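Local coordinates for epidermin leader peptide processing serine protease EpiP (Staphylococcus aureus subsp. aureus, PDB 3QFH), which is a subtilisin-like serine endopeptidase that probably removes the leader peptide from the precursor of the lantibiotic epidermin, at residues K28-A31 with T32-L36; K210-L213 with L214-S217; F345-L348 with N349-V353; S100-W103 with D104-K107. All blocks are in the same frame, centred on the assembly; numbering follows the deposited sequence.

Overall arrangement
All four contacts lie at or near the start of a helix. Contact 1 belongs to the propeptide-like region, on helix 30-40, and contact 2 to the catalytic fold, at the start of helix 213-225, where strand 53-59 of the same propeptide-like region reaches it; their centres are about 22 Å apart. Contacts 3 and 4 sit on the other side of the chain's centre from contact 1, with centres about 56 and 53 Å from it, and they are about 9 Å from each other at their nearest atoms. Contact 4 touches helices 177-186 and 382-400, which carry His177 and Ser383 of the probable catalytic triad with Asp130.

Contact 1 (K28-A31 with T32-L36). With SO4 (sulfate ion), chain L.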
loop_
_atom_site.group_PDB
_atom_site.type_symbol
_atom_site.label_atom_id
_atom_site.label_comp_id
_atom_site.label_asym_id
_atom_site.label_seq_id
_atom_site.Cartn_x
_atom_site.Cartn_y
_atom_site.Cartn_z
ATOM N N LYS A 28 -7.630 25.757 -5.688
ATOM C CA LYS A 28 -6.414 26.336 -6.259
ATOM C C LYS A 28 -5.434 26.962 -5.282
ATOM O O LYS A 28 -4.240 26.942 -5.527
ATOM C CB LYS A 28 -6.801 27.356 -7.339
ATOM C CG LYS A 28 -7.563 26.711 -8.496
ATOM C CD LYS A 28 -7.845 27.669 -9.653
ATOM C CE LYS A 28 -8.644 26.956 -10.750
ATOM N NZ LYS A 28 -8.877 27.798 -11.963
ATOM N N ASN A 29 -5.931 27.491 -4.173
ATOM C CA ASN A 29 -5.083 28.223 -3.240
ATOM C C ASN A 29 -5.615 28.167 -1.808
ATOM O O ASN A 29 -6.780 28.473 -1.554
ATOM C CB ASN A 29 -5.024 29.677 -3.729
ATOM C CG ASN A 29 -4.176 30.577 -2.845
ATOM O OD1 ASN A 29 -4.656 31.601 -2.354
ATOM N ND2 ASN A 29 -2.920 30.204 -2.637
ATOM N N THR A 30 -4.755 27.783 -0.874
ATOM C CA THR A 30 -5.128 27.697 0.538
ATOM C C THR A 30 -5.818 28.957 1.058
ATOM O O THR A 30 -6.922 28.881 1.588
ATOM C CB THR A 30 -3.902 27.334 1.400
ATOM O OG1 THR A 30 -3.632 25.937 1.220
ATOM C CG2 THR A 30 -4.142 27.615 2.901
ATOM N N ALA A 31 -5.195 30.112 0.878
ATOM C CA ALA A 31 -5.772 31.379 1.365
ATOM C C ALA A 31 -7.162 31.716 0.767
ATOM O O ALA A 31 -8.091 32.080 1.494
ATOM C CB ALA A 31 -4.794 32.527 1.120
ATOM N N THR A 32 -7.311 31.606 -0.545
ATOM C CA THR A 32 -8.588 31.926 -1.166
ATOM C C THR A 32 -9.638 30.857 -0.831
ATOM O O THR A 32 -10.820 31.163 -0.679
ATOM C CB THR A 32 -8.471 32.080 -2.697
ATOM O OG1 THR A 32 -8.224 30.805 -3.303
ATOM C CG2 THR A 32 -7.351 33.064 -3.059
ATOM N N PHE A 33 -9.213 29.605 -0.716
ATOM C CA PHE A 33 -10.151 28.529 -0.365
ATOM C C PHE A 33 -10.697 28.730 1.049
ATOM O O PHE A 33 -11.906 28.635 1.265
ATOM C CB PHE A 33 -9.511 27.149 -0.506
ATOM C CG PHE A 33 -10.422 26.015 -0.103
ATOM C CD1 PHE A 33 -11.445 25.602 -0.939
ATOM C CD2 PHE A 33 -10.250 25.361 1.113
ATOM C CE1 PHE A 33 -12.294 24.575 -0.573
ATOM C CE2 PHE A 33 -11.098 24.324 1.485
ATOM C CZ PHE A 33 -12.120 23.932 0.635
ATOM N N ASN A 34 -9.817 29.015 2.005
ATOM C CA ASN A 34 -10.262 29.229 3.390
ATOM C C ASN A 34 -11.239 30.379 3.447
ATOM O O ASN A 34 -12.235 30.318 4.152
ATOM C CB ASN A 34 -9.092 29.522 4.338
ATOM C CG ASN A 34 -8.199 28.324 4.564
ATOM O OD1 ASN A 34 -8.575 27.175 4.304
ATOM N ND2 ASN A 34 -6.993 28.586 5.047
ATOM N N LYS A 35 -10.935 31.437 2.701
ATOM C CA LYS A 35 -11.792 32.607 2.655
ATOM C C LYS A 35 -13.161 32.237 2.094
ATOM O O LYS A 35 -14.177 32.669 2.610
ATOM C CB LYS A 35 -11.137 33.698 1.814
ATOM C CG LYS A 35 -11.932 34.963 1.722
ATOM C CD LYS A 35 -11.191 36.004 0.921
ATOM C CE LYS A 35 -11.958 37.300 0.865
ATOM N NZ LYS A 35 -11.245 38.293 0.026
ATOM N N LEU A 36 -13.183 31.421 1.046
ATOM C CA LEU A 36 -14.437 30.993 0.432
ATOM C C LEU A 36 -15.250 30.117 1.397
ATOM O O LEU A 36 -16.487 30.227 1.467
ATOM C CB LEU A 36 -14.168 30.232 -0.867
ATOM C CG LEU A 36 -15.381 29.855 -1.705
ATOM C CD1 LEU A 36 -16.162 31.107 -2.154
ATOM C CD2 LEU A 36 -14.968 29.010 -2.926
HETATM S S SO4 L . -0.896 27.804 -1.413
HETATM O O1 SO4 L . -0.975 29.222 -1.075
HETATM O O2 SO4 L . -0.131 27.651 -2.646
HETATM O O3 SO4 L . -0.242 27.067 -0.334
HETATM O O4 SO4 L . -2.244 27.284 -1.597
HETATM O O HOH W 1 -8.779 28.176 -3.747
#
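Asn29 O takes the amide of Phe33 in a bond of 2.8 Å to Phe33 N, the first main-chain turn of helix 30-40, and Asn29 itself is the N-cap of that helix. The capping bond comes from the side chain: Thr32 N donates to Asn29 OD1 at 3.2 Å, the donor standing 44° out of the carbonyl plane. With CG anti to the backbone N (chi1 180°), the amide swings over the helix start, and its OD1 also lies 3.1 Å from the methyl carbon CG2 of Thr32, the two side chains crossing at about a right angle. Thr32 OG1 faces the backbone of Asn29. In a capping box the side chain of Thr32 would take the N-cap amide directly; here a water bridges the two, accepting from Asn29 N and lying 2.7 Å from Thr32 OG1.

The next turns follow with Asn34 N to Thr30 O at 2.9 Å and Lys35 N to Ala31 O at 3.2 Å. Thr30 and Asn34 run side by side, CG2 against ND2. Buried Phe33 leaves this surface for the propeptide sheet, where its ring stacks on Tyr27 and packs on strand 53-59.

A sulfate, probably from the crystallisation liquor, sits before the helix, also held by His52 NE2; the helix end would be expected to attract such an anion. Asn29 ND2 is 2.7 Å from sulfate O1, and Thr30 N donates to sulfate O4 at 2.7 Å, nearly straight at 175°.

Contact 2 (K210-L213 with L214-S217)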
loop_
_atom_site.group_PDB
_atom_site.type_symbol
_atom_site.label_atom_id
_atom_site.label_comp_id
_atom_site.label_asym_id
_atom_site.label_seq_id
_atom_site.Cartn_x
_atom_site.Cartn_y
_atom_site.Cartn_z
ATOM N N LYS A 210 -15.297 1.099 5.315
ATOM C CA LYS A 210 -14.467 1.347 4.145
ATOM C C LYS A 210 -13.491 2.494 4.389
ATOM O O LYS A 210 -13.536 3.175 5.410
ATOM C CB LYS A 210 -15.358 1.661 2.927
ATOM C CG LYS A 210 -16.283 0.512 2.532
ATOM C CD LYS A 210 -17.168 0.872 1.343
ATOM C CE LYS A 210 -18.036 -0.314 0.940
ATOM N NZ LYS A 210 -18.927 -0.033 -0.236
ATOM N N THR A 211 -12.597 2.679 3.436
ATOM C CA THR A 211 -11.632 3.769 3.477
ATOM C C THR A 211 -12.018 4.759 2.374
ATOM O O THR A 211 -12.869 4.462 1.532
ATOM C CB THR A 211 -10.200 3.242 3.264
ATOM O OG1 THR A 211 -9.244 4.293 3.479
ATOM C CG2 THR A 211 -10.038 2.671 1.847
ATOM N N GLU A 212 -11.424 5.947 2.408
ATOM C CA GLU A 212 -11.631 6.965 1.381
ATOM C C GLU A 212 -10.265 7.158 0.747
ATOM O O GLU A 212 -9.256 7.160 1.465
ATOM C CB GLU A 212 -12.067 8.300 1.995
ATOM C CG GLU A 212 -13.481 8.378 2.591
ATOM C CD GLU A 212 -14.580 8.667 1.563
ATOM O OE1 GLU A 212 -14.449 8.271 0.391
ATOM O OE2 GLU A 212 -15.596 9.283 1.942
ATOM N N LEU A 213 -10.208 7.325 -0.577
ATOM C CA LEU A 213 -8.920 7.549 -1.232
ATOM C C LEU A 213 -8.278 8.844 -0.733
ATOM O O LEU A 213 -7.061 8.964 -0.715
ATOM C CB LEU A 213 -9.029 7.533 -2.766
ATOM C CG LEU A 213 -9.276 6.157 -3.404
ATOM C CD1 LEU A 213 -9.401 6.285 -4.921
ATOM C CD2 LEU A 213 -8.180 5.176 -3.066
ATOM N N LEU A 214 -9.098 9.803 -0.315
ATOM C CA LEU A 214 -8.575 11.024 0.249
ATOM C C LEU A 214 -7.830 10.777 1.565
ATOM O O LEU A 214 -6.888 11.493 1.863
ATOM C CB LEU A 214 -9.668 12.057 0.462
ATOM C CG LEU A 214 -10.267 12.637 -0.828
ATOM C CD1 LEU A 214 -11.406 13.601 -0.475
ATOM C CD2 LEU A 214 -9.224 13.328 -1.659
ATOM N N TRP A 215 -8.256 9.789 2.354
ATOM C CA TRP A 215 -7.562 9.501 3.624
ATOM C C TRP A 215 -6.215 8.888 3.306
ATOM O O TRP A 215 -5.194 9.215 3.938
ATOM C CB TRP A 215 -8.341 8.544 4.549
ATOM C CG TRP A 215 -9.791 8.880 4.831
ATOM C CD1 TRP A 215 -10.414 10.073 4.647
ATOM C CD2 TRP A 215 -10.745 8.028 5.483
ATOM N NE1 TRP A 215 -11.721 9.998 5.062
ATOM C CE2 TRP A 215 -11.948 8.759 5.596
ATOM C CE3 TRP A 215 -10.702 6.721 5.957
ATOM C CZ2 TRP A 215 -13.110 8.216 6.153
ATOM C CZ3 TRP A 215 -11.856 6.173 6.513
ATOM C CH2 TRP A 215 -13.045 6.928 6.614
ATOM N N VAL A 216 -6.206 8.016 2.302
ATOM C CA VAL A 216 -4.978 7.377 1.848
ATOM C C VAL A 216 -3.973 8.427 1.373
ATOM O O VAL A 216 -2.792 8.351 1.715
ATOM C CB VAL A 216 -5.227 6.385 0.712
ATOM C CG1 VAL A 216 -3.885 5.809 0.197
ATOM C CG2 VAL A 216 -6.174 5.232 1.179
ATOM N N SER A 217 -4.462 9.409 0.605
ATOM C CA SER A 217 -3.631 10.476 0.091
ATOM C C SER A 217 -3.042 11.285 1.224
ATOM O O SER A 217 -1.863 11.590 1.210
ATOM C CB SER A 217 -4.416 11.366 -0.864
ATOM O OG SER A 217 -4.856 10.606 -1.979
#
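Lys210 meets Trp215 through its backbone, its carbonyl O lying 3.6 Å from CZ3 of the indole, set obliquely to the ring, while its side chain leads off elsewhere. This loop follows strand 200-204 of the subtilase parallel sheet and feeds helix 213-225. The side chains of Thr211 and Trp215 run antiparallel alongside one another: Thr211 OG1 is 3.8 Å from Trp215 CE3, and the CG2 methyl of Val216 approaches the same hydroxyl, which is hydrogen-bonded to Val205 O.

Glu212 is the N-cap. Its CG stands beside the backbone N (chi1 -71°) and the chain then bends at chi2, which lays the methylenes flat over one face of the indole. CB sits 3.4 Å from the centroid of the five-membered ring of Trp215, only 5° off the normal, a CH-pi contact, and CG is 3.4 Å from CE2 of the same residue. Beyond this the carboxylate turns away to Arg158, in a salt bridge, and to Gln55 on strand 53-59. Glu212 O receives two amides, Trp215 N at 2.9 Å and Val216 N at 3.3 Å, the first from above the carbonyl plane and the second in it.

Leu213 closes the turn. Its O accepts Ser217 N at 2.9 Å and Ser217 OG at 3.0 Å, from opposite faces of the carbonyl plane, so a buried hydroxyl is satisfied within the helix. The buried carboxylate of Glu212 is probably kept ionised by Arg158, and its bond to Gln55 joins the helix to the propeptide-like region, consistent with the way a subtilisin propeptide sheet packs on helices of the catalytic domain.

Contact 3 (F345-L348 with N349-V353)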
loop_
_atom_site.group_PDB
_atom_site.type_symbol
_atom_site.label_atom_id
_atom_site.label_comp_id
_atom_site.label_asym_id
_atom_site.label_seq_id
_atom_site.Cartn_x
_atom_site.Cartn_y
_atom_site.Cartn_z
ATOM N N PHE A 345 -3.820 -20.197 -4.039
ATOM C CA PHE A 345 -4.934 -21.026 -3.590
ATOM C C PHE A 345 -5.146 -22.166 -4.569
ATOM O O PHE A 345 -6.207 -22.793 -4.566
ATOM C CB PHE A 345 -6.233 -20.214 -3.412
ATOM C CG PHE A 345 -6.179 -19.240 -2.266
ATOM C CD1 PHE A 345 -6.191 -19.689 -0.969
ATOM C CD2 PHE A 345 -6.113 -17.884 -2.493
ATOM C CE1 PHE A 345 -6.110 -18.788 0.104
ATOM C CE2 PHE A 345 -6.052 -16.985 -1.435
ATOM C CZ PHE A 345 -6.056 -17.444 -0.138
ATOM N N ALA A 346 -4.122 -22.462 -5.379
ATOM C CA ALA A 346 -4.215 -23.547 -6.372
ATOM C C ALA A 346 -4.562 -24.874 -5.713
ATOM O O ALA A 346 -5.408 -25.596 -6.184
ATOM C CB ALA A 346 -2.926 -23.666 -7.167
ATOM N N TYR A 347 -3.898 -25.189 -4.609
ATOM C CA TYR A 347 -4.170 -26.424 -3.908
ATOM C C TYR A 347 -5.588 -26.504 -3.379
ATOM O O TYR A 347 -6.222 -27.549 -3.473
ATOM C CB TYR A 347 -3.230 -26.613 -2.734
ATOM C CG TYR A 347 -1.849 -27.053 -3.084
ATOM C CD1 TYR A 347 -1.625 -28.103 -3.999
ATOM C CD2 TYR A 347 -0.764 -26.516 -2.425
ATOM C CE1 TYR A 347 -0.342 -28.535 -4.278
ATOM C CE2 TYR A 347 0.504 -26.945 -2.683
ATOM C CZ TYR A 347 0.719 -27.942 -3.601
ATOM O OH TYR A 347 1.999 -28.325 -3.825
ATOM N N LEU A 348 -6.063 -25.407 -2.807
ATOM C CA LEU A 348 -7.413 -25.325 -2.265
ATOM C C LEU A 348 -8.416 -25.591 -3.359
ATOM O O LEU A 348 -9.328 -26.405 -3.196
ATOM C CB LEU A 348 -7.662 -23.953 -1.629
ATOM C CG LEU A 348 -9.093 -23.636 -1.170
ATOM C CD1 LEU A 348 -9.556 -24.653 -0.154
ATOM C CD2 LEU A 348 -9.165 -22.217 -0.604
ATOM N N ASN A 349 -8.223 -24.933 -4.494
ATOM C CA ASN A 349 -9.113 -25.133 -5.639
ATOM C C ASN A 349 -9.009 -26.553 -6.205
ATOM O O ASN A 349 -9.989 -27.083 -6.709
ATOM C CB ASN A 349 -8.824 -24.095 -6.729
ATOM C CG ASN A 349 -9.094 -22.654 -6.254
ATOM O OD1 ASN A 349 -10.097 -22.388 -5.601
ATOM N ND2 ASN A 349 -8.202 -21.735 -6.596
ATOM N N GLN A 350 -7.835 -27.175 -6.114
ATOM C CA GLN A 350 -7.653 -28.539 -6.649
ATOM C C GLN A 350 -8.162 -29.637 -5.709
ATOM O O GLN A 350 -8.725 -30.630 -6.163
ATOM C CB GLN A 350 -6.168 -28.811 -6.958
ATOM C CG GLN A 350 -5.879 -30.266 -7.369
ATOM C CD GLN A 350 -4.399 -30.580 -7.582
ATOM O OE1 GLN A 350 -3.508 -29.774 -7.275
ATOM N NE2 GLN A 350 -4.133 -31.777 -8.095
ATOM N N PHE A 351 -7.951 -29.468 -4.404
ATOM C CA PHE A 351 -8.321 -30.506 -3.432
ATOM C C PHE A 351 -9.482 -30.233 -2.486
ATOM O O PHE A 351 -9.817 -31.107 -1.702
ATOM C CB PHE A 351 -7.110 -30.860 -2.567
ATOM C CG PHE A 351 -5.955 -31.401 -3.339
ATOM C CD1 PHE A 351 -6.096 -32.564 -4.083
ATOM C CD2 PHE A 351 -4.718 -30.782 -3.288
ATOM C CE1 PHE A 351 -5.041 -33.080 -4.786
ATOM C CE2 PHE A 351 -3.663 -31.288 -3.988
ATOM C CZ PHE A 351 -3.821 -32.446 -4.747
ATOM N N GLY A 352 -10.094 -29.058 -2.527
ATOM C CA GLY A 352 -11.194 -28.772 -1.604
ATOM C C GLY A 352 -10.707 -28.458 -0.197
ATOM O O GLY A 352 -9.574 -28.759 0.161
ATOM N N VAL A 353 -11.593 -27.879 0.602
ATOM C CA VAL A 353 -11.272 -27.402 1.948
ATOM C C VAL A 353 -10.670 -28.454 2.886
ATOM O O VAL A 353 -9.624 -28.231 3.478
ATOM C CB VAL A 353 -12.535 -26.803 2.614
ATOM C CG1 VAL A 353 -12.259 -26.418 4.061
ATOM C CG2 VAL A 353 -13.027 -25.602 1.823
#
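Tyr347 O accepts Phe351 N at 2.7 Å and Leu348 O accepts Gly352 N at 2.8 Å, the shortest bonds of the ladder; the earlier rungs run from Asn349 N to Phe345 O at 2.9 Å, nearly straight at 169°, and from Gln350 N to Ala346 O, also at 2.9 Å. Ahead of the ladder the helix start is held from outside, for Glu365 takes Tyr347 N on OE2 and Leu348 N on OE1.

The residues form the first turns of helix 346-358, which with helix 361-365 follows strand 338-341, an outermost strand of the subtilase parallel sheet, and stands at the protein surface.

On one flank Tyr347 and Phe351, four residues apart, extend in the same direction next to each other, CD1 of the tyrosine 3.8 Å from CE2 of the phenylalanine. Tyr361 meets both rings. The extended Gln350 runs alongside, bringing OE1 to 4.1 Å from Tyr347 CD1 at the edge of that ring, with amide and ring planes 21° apart; its CD lies over a face of Phe351, offset toward the rim. On another flank, Leu348 turns CG anti to its backbone N (chi1 172°) and sets CD1 4.1 Å from CG2 of Val353.

Contact 4 (S100-W103 with D104-K107); sequences SRQW and DMNK
Helix 103-108 starts here, with Gln102 as its N-cap, and packs on helix 177-186 and on strands 338-341 and 367-370. The chain enters through an inverse gamma turn centred on Gln102. Three donors converge on Gln102 O: Asn106 N at 2.9 Å, nearly in line with the carbonyl; Asn106 ND2, also at 2.9 Å but 53° above the carbonyl plane; and, weakly, Met105 N. The side chain of Asn106 thus folds back on its own helix start, where ND2 also makes a weak bond to Phe99 O.

One residue on, Trp103 and Asp104 cross at about a right angle. The indole CG of Trp103 stands between the backbone N and the carbonyl carbon (chi1 58°), which swings the ring back across the next residue, so that Asp104 CB makes a CH-pi contact over one face, 3.9 Å from the centroid of the six-membered ring of Trp103. Trp103 NE1 is bonded to Asn366 O.

Gln102 and Met105 run side by side, CB to CB 3.7 Å. The amide of Gln102 is fixed at both ends: OE1 takes Ile192 N, while NE2 gives to a water at 2.8 Å. That water lies 3.0 Å from Asp104 OD2, to which it can donate, though it has more acceptors nearby than protons; the same OD2 forms a salt bridge with Lys388 NZ. Further along, Lys107 N donates to Trp103 O at 3.0 Å, tilted 28° from the carbonyl plane.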
loop_
_atom_site.group_PDB
_atom_site.type_symbol
_atom_site.label_atom_id
_atom_site.label_comp_id
_atom_site.label_asym_id
_atom_site.label_seq_id
_atom_site.Cartn_x
_atom_site.Cartn_y
_atom_site.Cartn_z
ATOM N N SER A 100 11.523 -21.395 10.189
ATOM C CA SER A 100 11.609 -22.525 9.232
ATOM C C SER A 100 10.275 -22.868 8.536
ATOM O O SER A 100 10.263 -23.622 7.541
ATOM C CB SER A 100 12.190 -23.776 9.895
ATOM O OG SER A 100 11.332 -24.288 10.896
ATOM N N ARG A 101 9.161 -22.362 9.055
ATOM C CA ARG A 101 7.871 -22.572 8.397
ATOM C C ARG A 101 7.573 -21.451 7.393
ATOM O O ARG A 101 6.660 -21.571 6.583
ATOM C CB ARG A 101 6.748 -22.634 9.437
ATOM C CG ARG A 101 6.885 -23.770 10.426
ATOM C CD ARG A 101 5.772 -23.684 11.438
ATOM N NE ARG A 101 5.961 -24.612 12.532
ATOM C CZ ARG A 101 5.081 -24.810 13.510
ATOM N NH1 ARG A 101 3.924 -24.150 13.525
ATOM N NH2 ARG A 101 5.350 -25.680 14.473
ATOM N N GLN A 102 8.321 -20.344 7.476
ATOM C CA GLN A 102 8.105 -19.211 6.573
ATOM C C GLN A 102 8.787 -19.484 5.245
ATOM O O GLN A 102 9.836 -18.939 4.958
ATOM C CB GLN A 102 8.682 -17.927 7.176
ATOM C CG GLN A 102 8.108 -17.545 8.524
ATOM C CD GLN A 102 8.689 -16.261 9.009
ATOM O OE1 GLN A 102 9.451 -16.259 9.971
ATOM N NE2 GLN A 102 8.363 -15.143 8.326
ATOM N N TRP A 103 8.200 -20.349 4.427
ATOM C CA TRP A 103 8.817 -20.684 3.151
ATOM C C TRP A 103 9.094 -19.457 2.294
ATOM O O TRP A 103 10.089 -19.414 1.588
ATOM C CB TRP A 103 7.967 -21.671 2.355
ATOM C CG TRP A 103 6.578 -21.203 2.050
ATOM C CD1 TRP A 103 5.442 -21.513 2.743
ATOM C CD2 TRP A 103 6.166 -20.381 0.953
ATOM N NE1 TRP A 103 4.358 -20.906 2.163
ATOM C CE2 TRP A 103 4.777 -20.203 1.064
ATOM C CE3 TRP A 103 6.841 -19.765 -0.112
ATOM C CZ2 TRP A 103 4.046 -19.443 0.146
ATOM C CZ3 TRP A 103 6.116 -19.009 -1.017
ATOM C CH2 TRP A 103 4.735 -18.849 -0.881
ATOM N N ASP A 104 8.190 -18.491 2.341
ATOM C CA ASP A 104 8.288 -17.285 1.555
ATOM C C ASP A 104 9.490 -16.411 1.960
ATOM O O ASP A 104 10.152 -15.832 1.108
ATOM C CB ASP A 104 6.976 -16.489 1.689
ATOM C CG ASP A 104 6.639 -16.145 3.146
ATOM O OD1 ASP A 104 6.665 -17.068 4.017
ATOM O OD2 ASP A 104 6.331 -14.962 3.411
ATOM N N MET A 105 9.772 -16.360 3.263
ATOM C CA MET A 105 10.852 -15.565 3.818
ATOM C C MET A 105 12.168 -16.308 3.563
ATOM O O MET A 105 13.201 -15.701 3.249
ATOM C CB MET A 105 10.581 -15.323 5.321
ATOM C CG MET A 105 11.209 -14.067 5.896
ATOM S SD MET A 105 10.660 -12.551 5.019
ATOM C CE MET A 105 8.970 -12.313 5.535
ATOM N N ASN A 106 12.136 -17.634 3.651
ATOM C CA ASN A 106 13.323 -18.410 3.334
ATOM C C ASN A 106 13.737 -18.276 1.872
ATOM O O ASN A 106 14.927 -18.175 1.566
ATOM C CB ASN A 106 13.152 -19.893 3.696
ATOM C CG ASN A 106 13.389 -20.142 5.165
ATOM O OD1 ASN A 106 14.448 -20.624 5.534
ATOM N ND2 ASN A 106 12.456 -19.718 6.018
ATOM N N LYS A 107 12.746 -18.252 0.989
ATOM C CA LYS A 107 12.969 -18.170 -0.440
ATOM C C LYS A 107 13.762 -16.911 -0.831
ATOM O O LYS A 107 14.667 -16.969 -1.645
ATOM C CB LYS A 107 11.612 -18.157 -1.163
ATOM C CG LYS A 107 11.677 -18.358 -2.643
ATOM C CD LYS A 107 12.146 -19.772 -2.964
ATOM C CE LYS A 107 12.298 -20.006 -4.463
ATOM N NZ LYS A 107 13.482 -19.299 -5.039
HETATM O O HOH W 2 6.333 -15.134 6.456
#